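Local coordinates for protein nucleoporin NUP82 (Saccharomyces cerevisiae, PDB 3PBP) that is a structural constituent of the nuclear pore complex and, through the N-terminal domain held here, interacts with the nucleoporin NUP116, at residues A[297-302]-A[315-320]; A[324-329]-A[350-355]. The protein carries 1 engineered substitution. All coordinates share one frame; numbering follows the deposited sequence.

Interaction 1 of 2, residues A[297-302]-A[315-320]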
ATOM      1  N   TYR A 297       8.129  -9.806  16.237  1.00 72.16           N
ATOM      2  CA  TYR A 297       7.700  -8.415  16.261  1.00 71.17           C
ATOM      3  C   TYR A 297       6.743  -8.074  15.127  1.00 70.33           C
ATOM      4  O   TYR A 297       6.360  -8.941  14.328  1.00 69.90           O
ATOM      5  CB  TYR A 297       8.910  -7.487  16.223  1.00 72.64           C
ATOM      6  CG  TYR A 297       9.850  -7.703  17.390  1.00 76.04           C
ATOM      7  CD1 TYR A 297      10.855  -8.674  17.337  1.00 75.54           C
ATOM      8  CD2 TYR A 297       9.705  -6.966  18.574  1.00 76.33           C
ATOM      9  CE1 TYR A 297      11.689  -8.906  18.431  1.00 76.29           C
ATOM     10  CE2 TYR A 297      10.532  -7.193  19.672  1.00 76.44           C
ATOM     11  CZ  TYR A 297      11.521  -8.165  19.595  1.00 76.80           C
ATOM     12  OH  TYR A 297      12.334  -8.402  20.682  1.00 78.02           O
ATOM     13  N   THR A 298       6.347  -6.809  15.067  1.00 68.59           N
ATOM     14  CA  THR A 298       5.426  -6.365  14.035  1.00 66.66           C
ATOM     15  C   THR A 298       5.966  -5.182  13.246  1.00 65.73           C
ATOM     16  O   THR A 298       6.619  -4.291  13.801  1.00 64.16           O
ATOM     17  CB  THR A 298       4.067  -5.963  14.637  1.00 67.11           C
ATOM     18  OG1 THR A 298       3.591  -7.009  15.496  1.00 66.58           O
ATOM     19  CG2 THR A 298       3.044  -5.722  13.526  1.00 66.67           C
ATOM     20  N   ALA A 299       5.685  -5.194  11.943  1.00 65.01           N
ATOM     21  CA  ALA A 299       6.105  -4.131  11.040  1.00 63.80           C
ATOM     22  C   ALA A 299       5.297  -2.862  11.357  1.00 63.02           C
ATOM     23  O   ALA A 299       4.078  -2.918  11.559  1.00 61.75           O
ATOM     24  CB  ALA A 299       5.886  -4.572   9.598  1.00 63.41           C
ATOM     25  N   THR A 300       5.980  -1.722  11.400  1.00 63.03           N
ATOM     26  CA  THR A 300       5.321  -0.457  11.737  1.00 63.51           C
ATOM     27  C   THR A 300       5.088   0.512  10.579  1.00 63.02           C
ATOM     28  O   THR A 300       3.958   0.969  10.359  1.00 63.20           O
ATOM     29  CB  THR A 300       6.115   0.307  12.802  1.00 63.07           C
ATOM     30  OG1 THR A 300       6.490  -0.582  13.850  1.00 61.78           O
ATOM     31  CG2 THR A 300       5.261   1.410  13.393  1.00 65.89           C
ATOM     32  N   ASN A 301       6.164   0.840   9.861  1.00 62.10           N
ATOM     33  CA  ASN A 301       6.079   1.765   8.740  1.00 60.46           C
ATOM     34  C   ASN A 301       6.830   1.285   7.523  1.00 59.18           C
ATOM     35  O   ASN A 301       7.649   0.376   7.589  1.00 59.35           O
ATOM     36  CB  ASN A 301       6.637   3.133   9.125  1.00 60.02           C
ATOM     37  CG  ASN A 301       6.070   3.646  10.426  1.00 61.12           C
ATOM     38  OD1 ASN A 301       6.523   3.257  11.503  1.00 62.65           O
ATOM     39  ND2 ASN A 301       5.065   4.515  10.339  1.00 60.16           N
ATOM     40  N   ILE A 302       6.532   1.910   6.398  1.00 57.60           N
ATOM     41  CA  ILE A 302       7.214   1.584   5.165  1.00 56.26           C
ATOM     42  C   ILE A 302       7.538   2.902   4.452  1.00 55.93           C
ATOM     43  O   ILE A 302       6.747   3.855   4.454  1.00 55.80           O
ATOM     44  CB  ILE A 302       6.358   0.650   4.276  1.00 55.96           C
ATOM     45  CG1 ILE A 302       7.177   0.224   3.057  1.00 55.46           C
ATOM     46  CG2 ILE A 302       5.057   1.333   3.859  1.00 54.09           C
ATOM     47  CD1 ILE A 302       6.479  -0.826   2.185  1.00 55.27           C
ATOM     48  N   VAL A 315      13.329  -0.092  -0.401  1.00 56.27           N
ATOM     49  CA  VAL A 315      12.124  -0.115   0.408  1.00 56.55           C
ATOM     50  C   VAL A 315      12.550  -0.266   1.852  1.00 58.05           C
ATOM     51  O   VAL A 315      13.332  -1.153   2.164  1.00 58.82           O
ATOM     52  CB  VAL A 315      11.211  -1.293   0.034  1.00 54.89           C
ATOM     53  CG1 VAL A 315       9.965  -1.273   0.905  1.00 53.51           C
ATOM     54  CG2 VAL A 315      10.838  -1.212  -1.437  1.00 54.09           C
ATOM     55  N   CYS A 316      12.060   0.603   2.730  1.00 59.60           N
ATOM     56  CA  CYS A 316      12.426   0.517   4.134  1.00 61.11           C
ATOM     57  C   CYS A 316      11.219   0.196   4.999  1.00 61.35           C
ATOM     58  O   CYS A 316      10.155   0.799   4.834  1.00 61.79           O
ATOM     59  CB  CYS A 316      13.062   1.825   4.606  1.00 63.23           C
ATOM     60  SG  CYS A 316      13.540   1.817   6.373  1.00 66.89           S
ATOM     61  N   VAL A 317      11.390  -0.755   5.917  1.00 61.32           N
ATOM     62  CA  VAL A 317      10.319  -1.161   6.823  1.00 61.22           C
ATOM     63  C   VAL A 317      10.721  -1.110   8.307  1.00 62.67           C
ATOM     64  O   VAL A 317      11.811  -1.547   8.683  1.00 63.66           O
ATOM     65  CB  VAL A 317       9.838  -2.580   6.490  1.00 59.23           C
ATOM     66  CG1 VAL A 317       8.637  -2.933   7.341  1.00 58.91           C
ATOM     67  CG2 VAL A 317       9.483  -2.670   5.014  1.00 59.24           C
ATOM     68  N   SER A 318       9.827  -0.563   9.132  1.00 63.86           N
ATOM     69  CA  SER A 318      10.013  -0.445  10.585  1.00 65.24           C
ATOM     70  C   SER A 318       9.448  -1.657  11.309  1.00 65.94           C
ATOM     71  O   SER A 318       8.533  -2.322  10.807  1.00 65.49           O
ATOM     72  CB  SER A 318       9.262   0.764  11.142  1.00 65.68           C
ATOM     73  OG  SER A 318       9.889   1.971  10.786  1.00 70.18           O
ATOM     74  N   PHE A 319       9.969  -1.909  12.510  1.00 66.39           N
ATOM     75  CA  PHE A 319       9.511  -3.025  13.340  1.00 65.23           C
ATOM     76  C   PHE A 319       9.497  -2.677  14.832  1.00 65.49           C
ATOM     77  O   PHE A 319      10.258  -1.815  15.279  1.00 64.09           O
ATOM     78  CB  PHE A 319      10.397  -4.243  13.101  1.00 62.70           C
ATOM     79  CG  PHE A 319      10.004  -5.051  11.897  1.00 60.11           C
ATOM     80  CD1 PHE A 319       8.951  -5.953  11.969  1.00 57.88           C
ATOM     81  CD2 PHE A 319      10.699  -4.918  10.695  1.00 59.23           C
ATOM     82  CE1 PHE A 319       8.592  -6.716  10.864  1.00 58.76           C
ATOM     83  CE2 PHE A 319      10.348  -5.676   9.582  1.00 58.28           C
ATOM     84  CZ  PHE A 319       9.290  -6.580   9.667  1.00 58.46           C
ATOM     85  N   ASP A 320       8.618  -3.350  15.580  1.00 66.31           N
ATOM     86  CA  ASP A 320       8.468  -3.156  17.028  1.00 66.08           C
ATOM     87  C   ASP A 320       9.794  -3.040  17.770  1.00 66.89           C
ATOM     88  O   ASP A 320       9.940  -2.216  18.657  1.00 67.43           O
ATOM     89  CB  ASP A 320       7.727  -4.333  17.666  1.00 66.52           C
ATOM     90  CG  ASP A 320       6.242  -4.258  17.501  1.00 67.68           C
ATOM     91  OD1 ASP A 320       5.668  -3.192  17.802  1.00 67.17           O
ATOM     92  OD2 ASP A 320       5.645  -5.284  17.089  1.00 69.37           O
TER
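Ala-299 presents its methyl group to one face of the Phe-319 ring, a CH-pi contact in which CB sits 4.1 Å from the ring centroid of Phe-319 and 29° off the ring normal. In Phe-319 a chi1 of -83° sets CG beside the backbone N, and the ring beyond it meets Ala-299 with one face; the ring atom CD1 lies 3.4 Å from Ala-299 N, while CE1 meets the methyl. The same methyl also has Val-317 beside it, CB of Ala-299 being 3.9 Å from CG1 of Val-317, so this small bump occupies the hollow between a ring and a branched side chain. An alanine in place of Phe-319 would probably open a gap over Ala-299, its methyl losing the aromatic face and Leu-294 losing a neighbour. Further along this face, Ile-302 reaches Val-315 with its tip, CD1 to CG1 3.7 Å, the two side chains crossing obliquely. At the bulge Thr-300 CB abuts Ser-318 CB at 3.6 Å.

This beta bulge shifts the antiparallel register by one residue: Ser-318 accepts from Thr-300 N through O and gives its N-H to Asn-301 O, both bonds fairly straight at hydrogen. At the hairpin's open end Asp-320 N bonds to Thr-298 O, and Asp-320 OD2 receives a weak bond from Thr-298 N. Tyr-297 meets Asp-320 CB at its ring edge, through CD2. The hydroxyl of Thr-298 is hydrogen-bonded to Arg-114 of the NUP116 chain.

Within this chain, strand 299-306 is an outermost strand of its sheet. Leu-197 of strand 194-198 packs on Ala-299, Ile-302 and Val-317, Leu-363 of strand 362-364 backs Asn-301 and Ser-318, and strand 323-329 continues the sheet beyond 313-319.

Interaction 2 of 2, residues A[324-329]-A[350-355]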
ATOM      1  N   LEU A 324      15.168  -1.808  11.588  1.00 65.32           N
ATOM      2  CA  LEU A 324      14.900  -1.336  10.235  1.00 63.25           C
ATOM      3  C   LEU A 324      15.462  -2.327   9.238  1.00 61.66           C
ATOM      4  O   LEU A 324      16.577  -2.801   9.417  1.00 60.69           O
ATOM      5  CB  LEU A 324      15.618  -0.008  10.025  1.00 62.95           C
ATOM      6  CG  LEU A 324      14.838   1.200   9.549  1.00 62.86           C
ATOM      7  CD1 LEU A 324      13.671   1.451  10.489  1.00 62.73           C
ATOM      8  CD2 LEU A 324      15.776   2.387   9.497  1.00 62.09           C
ATOM      9  N   ILE A 325      14.706  -2.663   8.199  1.00 60.51           N
ATOM     10  CA  ILE A 325      15.255  -3.559   7.189  1.00 59.74           C
ATOM     11  C   ILE A 325      15.204  -2.847   5.841  1.00 59.19           C
ATOM     12  O   ILE A 325      14.149  -2.398   5.397  1.00 60.22           O
ATOM     13  CB  ILE A 325      14.514  -4.939   7.106  1.00 58.49           C
ATOM     14  CG1 ILE A 325      13.070  -4.773   6.630  1.00 59.77           C
ATOM     15  CG2 ILE A 325      14.557  -5.616   8.441  1.00 58.19           C
ATOM     16  CD1 ILE A 325      12.385  -6.097   6.275  1.00 55.67           C
ATOM     17  N   LEU A 326      16.364  -2.711   5.214  1.00 58.15           N
ATOM     18  CA  LEU A 326      16.472  -2.052   3.926  1.00 56.65           C
ATOM     19  C   LEU A 326      16.367  -3.137   2.870  1.00 56.57           C
ATOM     20  O   LEU A 326      17.195  -4.031   2.811  1.00 57.66           O
ATOM     21  CB  LEU A 326      17.808  -1.313   3.843  1.00 56.27           C
ATOM     22  CG  LEU A 326      18.040  -0.267   4.945  1.00 55.78           C
ATOM     23  CD1 LEU A 326      19.310   0.514   4.651  1.00 56.38           C
ATOM     24  CD2 LEU A 326      16.851   0.691   5.015  1.00 55.95           C
ATOM     25  N   LEU A 327      15.334  -3.057   2.039  1.00 56.60           N
ATOM     26  CA  LEU A 327      15.084  -4.059   1.015  1.00 54.85           C
ATOM     27  C   LEU A 327      15.302  -3.545  -0.401  1.00 54.67           C
ATOM     28  O   LEU A 327      15.264  -2.347  -0.644  1.00 54.65           O
ATOM     29  CB  LEU A 327      13.651  -4.562   1.151  1.00 53.54           C
ATOM     30  CG  LEU A 327      13.183  -4.880   2.571  1.00 52.93           C
ATOM     31  CD1 LEU A 327      11.680  -5.213   2.566  1.00 53.16           C
ATOM     32  CD2 LEU A 327      14.005  -6.017   3.118  1.00 51.24           C
ATOM     33  N   PHE A 328      15.511  -4.481  -1.325  1.00 54.89           N
ATOM     34  CA  PHE A 328      15.735  -4.193  -2.737  1.00 54.42           C
ATOM     35  C   PHE A 328      14.916  -5.152  -3.620  1.00 53.75           C
ATOM     36  O   PHE A 328      14.987  -6.370  -3.454  1.00 54.48           O
ATOM     37  CB  PHE A 328      17.224  -4.344  -3.049  1.00 54.98           C
ATOM     38  CG  PHE A 328      17.553  -4.216  -4.504  1.00 56.25           C
ATOM     39  CD1 PHE A 328      17.526  -2.965  -5.137  1.00 57.43           C
ATOM     40  CD2 PHE A 328      17.881  -5.343  -5.251  1.00 53.89           C
ATOM     41  CE1 PHE A 328      17.824  -2.848  -6.504  1.00 56.73           C
ATOM     42  CE2 PHE A 328      18.179  -5.238  -6.602  1.00 54.59           C
ATOM     43  CZ  PHE A 328      18.151  -3.989  -7.234  1.00 55.34           C
ATOM     44  N   LYS A 329      14.141  -4.600  -4.553  1.00 53.33           N
ATOM     45  CA  LYS A 329      13.310  -5.400  -5.462  1.00 52.96           C
ATOM     46  C   LYS A 329      14.105  -5.836  -6.699  1.00 53.26           C
ATOM     47  O   LYS A 329      14.376  -5.023  -7.584  1.00 52.50           O
ATOM     48  CB  LYS A 329      12.089  -4.581  -5.877  1.00 52.21           C
ATOM     49  CG  LYS A 329      11.229  -5.182  -6.945  1.00 52.29           C
ATOM     50  CD  LYS A 329       9.993  -4.325  -7.095  1.00 54.39           C
ATOM     51  CE  LYS A 329       9.400  -4.400  -8.494  1.00 57.86           C
ATOM     52  NZ  LYS A 329      10.228  -3.739  -9.554  1.00 60.50           N
ATOM     53  N   LEU A 350      16.787  -8.663   1.159  1.00 59.46           N
ATOM     54  CA  LEU A 350      17.326  -7.890   2.282  1.00 60.92           C
ATOM     55  C   LEU A 350      18.762  -7.486   2.014  1.00 61.25           C
ATOM     56  O   LEU A 350      19.591  -8.341   1.731  1.00 62.14           O
ATOM     57  CB  LEU A 350      17.306  -8.707   3.577  1.00 61.15           C
ATOM     58  CG  LEU A 350      17.850  -7.973   4.808  1.00 61.25           C
ATOM     59  CD1 LEU A 350      16.701  -7.321   5.563  1.00 62.23           C
ATOM     60  CD2 LEU A 350      18.558  -8.939   5.716  1.00 61.80           C
ATOM     61  N   ILE A 351      19.051  -6.192   2.106  1.00 62.14           N
ATOM     62  CA  ILE A 351      20.406  -5.687   1.890  1.00 63.48           C
ATOM     63  C   ILE A 351      21.088  -5.408   3.222  1.00 64.39           C
ATOM     64  O   ILE A 351      22.278  -5.648   3.379  1.00 64.38           O
ATOM     65  CB  ILE A 351      20.398  -4.390   1.068  1.00 63.76           C
ATOM     66  CG1 ILE A 351      20.013  -4.693  -0.382  1.00 64.49           C
ATOM     67  CG2 ILE A 351      21.759  -3.742   1.117  1.00 63.29           C
ATOM     68  CD1 ILE A 351      19.916  -3.462  -1.267  1.00 65.24           C
ATOM     69  N   GLU A 352      20.324  -4.896   4.178  1.00 66.13           N
ATOM     70  CA  GLU A 352      20.853  -4.591   5.498  1.00 68.69           C
ATOM     71  C   GLU A 352      19.759  -4.424   6.563  1.00 69.55           C
ATOM     72  O   GLU A 352      18.593  -4.157   6.258  1.00 69.51           O
ATOM     73  CB  GLU A 352      21.701  -3.312   5.443  1.00 69.67           C
ATOM     74  CG  GLU A 352      21.729  -2.551   6.770  1.00 72.85           C
ATOM     75  CD  GLU A 352      22.575  -1.303   6.739  1.00 74.76           C
ATOM     76  OE1 GLU A 352      22.416  -0.505   5.788  1.00 75.45           O
ATOM     77  OE2 GLU A 352      23.388  -1.122   7.678  1.00 75.34           O
ATOM     78  N   ARG A 353      20.153  -4.602   7.817  1.00 69.71           N
ATOM     79  CA  ARG A 353      19.250  -4.414   8.932  1.00 70.57           C
ATOM     80  C   ARG A 353      19.898  -3.389   9.886  1.00 71.81           C
ATOM     81  O   ARG A 353      21.100  -3.451  10.166  1.00 71.04           O
ATOM     82  CB  ARG A 353      19.002  -5.728   9.657  1.00 70.31           C
ATOM     83  CG  ARG A 353      17.951  -5.594  10.737  1.00 70.49           C
ATOM     84  CD  ARG A 353      17.822  -6.836  11.551  1.00 70.50           C
ATOM     85  NE  ARG A 353      16.811  -6.656  12.578  1.00 71.93           N
ATOM     86  CZ  ARG A 353      16.588  -7.527  13.556  1.00 73.96           C
ATOM     87  NH1 ARG A 353      17.317  -8.636  13.627  1.00 75.05           N
ATOM     88  NH2 ARG A 353      15.641  -7.295  14.456  1.00 73.43           N
ATOM     89  N   VAL A 354      19.100  -2.438  10.364  1.00 72.56           N
ATOM     90  CA  VAL A 354      19.593  -1.404  11.262  1.00 72.97           C
ATOM     91  C   VAL A 354      18.796  -1.414  12.558  1.00 75.32           C
ATOM     92  O   VAL A 354      17.593  -1.141  12.551  1.00 75.85           O
ATOM     93  CB  VAL A 354      19.470  -0.006  10.607  1.00 71.73           C
ATOM     94  CG1 VAL A 354      19.935   1.073  11.569  1.00 70.36           C
ATOM     95  CG2 VAL A 354      20.285   0.039   9.324  1.00 70.74           C
ATOM     96  N   LYS A 355      19.457  -1.750  13.666  1.00 77.61           N
ATOM     97  CA  LYS A 355      18.789  -1.760  14.967  1.00 78.95           C
ATOM     98  C   LYS A 355      19.090  -0.440  15.663  1.00 79.32           C
ATOM     99  O   LYS A 355      20.241  -0.151  15.993  1.00 78.17           O
ATOM    100  CB  LYS A 355      19.286  -2.920  15.832  1.00 79.95           C
ATOM    101  CG  LYS A 355      19.085  -4.292  15.218  1.00 81.50           C
ATOM    102  CD  LYS A 355      19.557  -5.397  16.159  1.00 82.37           C
ATOM    103  CE  LYS A 355      19.506  -6.757  15.474  1.00 83.64           C
ATOM    104  NZ  LYS A 355      20.004  -7.858  16.342  1.00 83.46           N
TER
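Strands 324-329 and 350-355 run antiparallel, their directions 163° apart, with a classic beta bulge in which both Ile-351 and Glu-352 face Leu-326. Leu-326 is bonded on both its backbone groups: its N-H goes to Glu-352 O and its carbonyl accepts from Ile-351 N, which lies nearly along the C=O axis. At the other end Val-354 N donates to Leu-324 O over 2.7 Å, and the return bond from Leu-324 N to Val-354 O is weak.

One face of the pair carries Ile-325, Leu-327, Leu-350 and Arg-353. CG of Leu-350 is anti to the backbone N (chi1 -180°), and CD1 beyond it has Ile-325 CB at 3.6 Å and Leu-327 CD2 at 3.9 Å; the Ile-325 and Leu-350 side chains cross at about a right angle. Arg-353, extended from CG to NE, lays its CG 4.1 Å from Ile-325 CG2. On the reverse face Leu-324 and Val-354 meet through their CB atoms, 3.9 Å apart. Leu-326 and Glu-352 lie side by side, pointing the same way, with Leu-326 CD1 3.5 Å from Glu-352 OE1. From the bulge itself, Ile-351 brings CD1 against Phe-328 CB, while the end of the Phe-328 side chain leads away from the neighbouring strand, and the side chain packs on Ile-397 of helix 387-399.

The charged ends find partners outside the pair. Asp-321 and Glu-293 form salt bridges with the Arg-353 guanidinium, one face of which has Lys-355 CE offset toward its rim, and Ser-412 bonds Glu-352 OE1. Backbone bonds and apolar side chains thus join the two strands; Arg-353 lends its aliphatic stem and Glu-352 lays a carboxylate oxygen beside Leu-326, while their polar groups tie the contact to residues beyond it.

Interactions 1 and 2 belong to one sheet, whose order 299-306, 313-319, 323-329, 347-355 fits a blade of a beta-propeller. They share no strand but abut directly: the carbonyls of Val-315 and Val-317 probably accept hydrogen bonds from the N-H groups of Leu-327 and Ile-325, and Cys-316 SG packs on Leu-324 and Leu-326. Each is antiparallel and broken by a bulge. Interaction 2 is the more buried, largely aliphatic, with helix 387-399 and the chain of another protein against it. Interaction 1 is partly buried; its hydrophobic face turns to strand 194-198, while its polar loop end reaches the NUP116 chain.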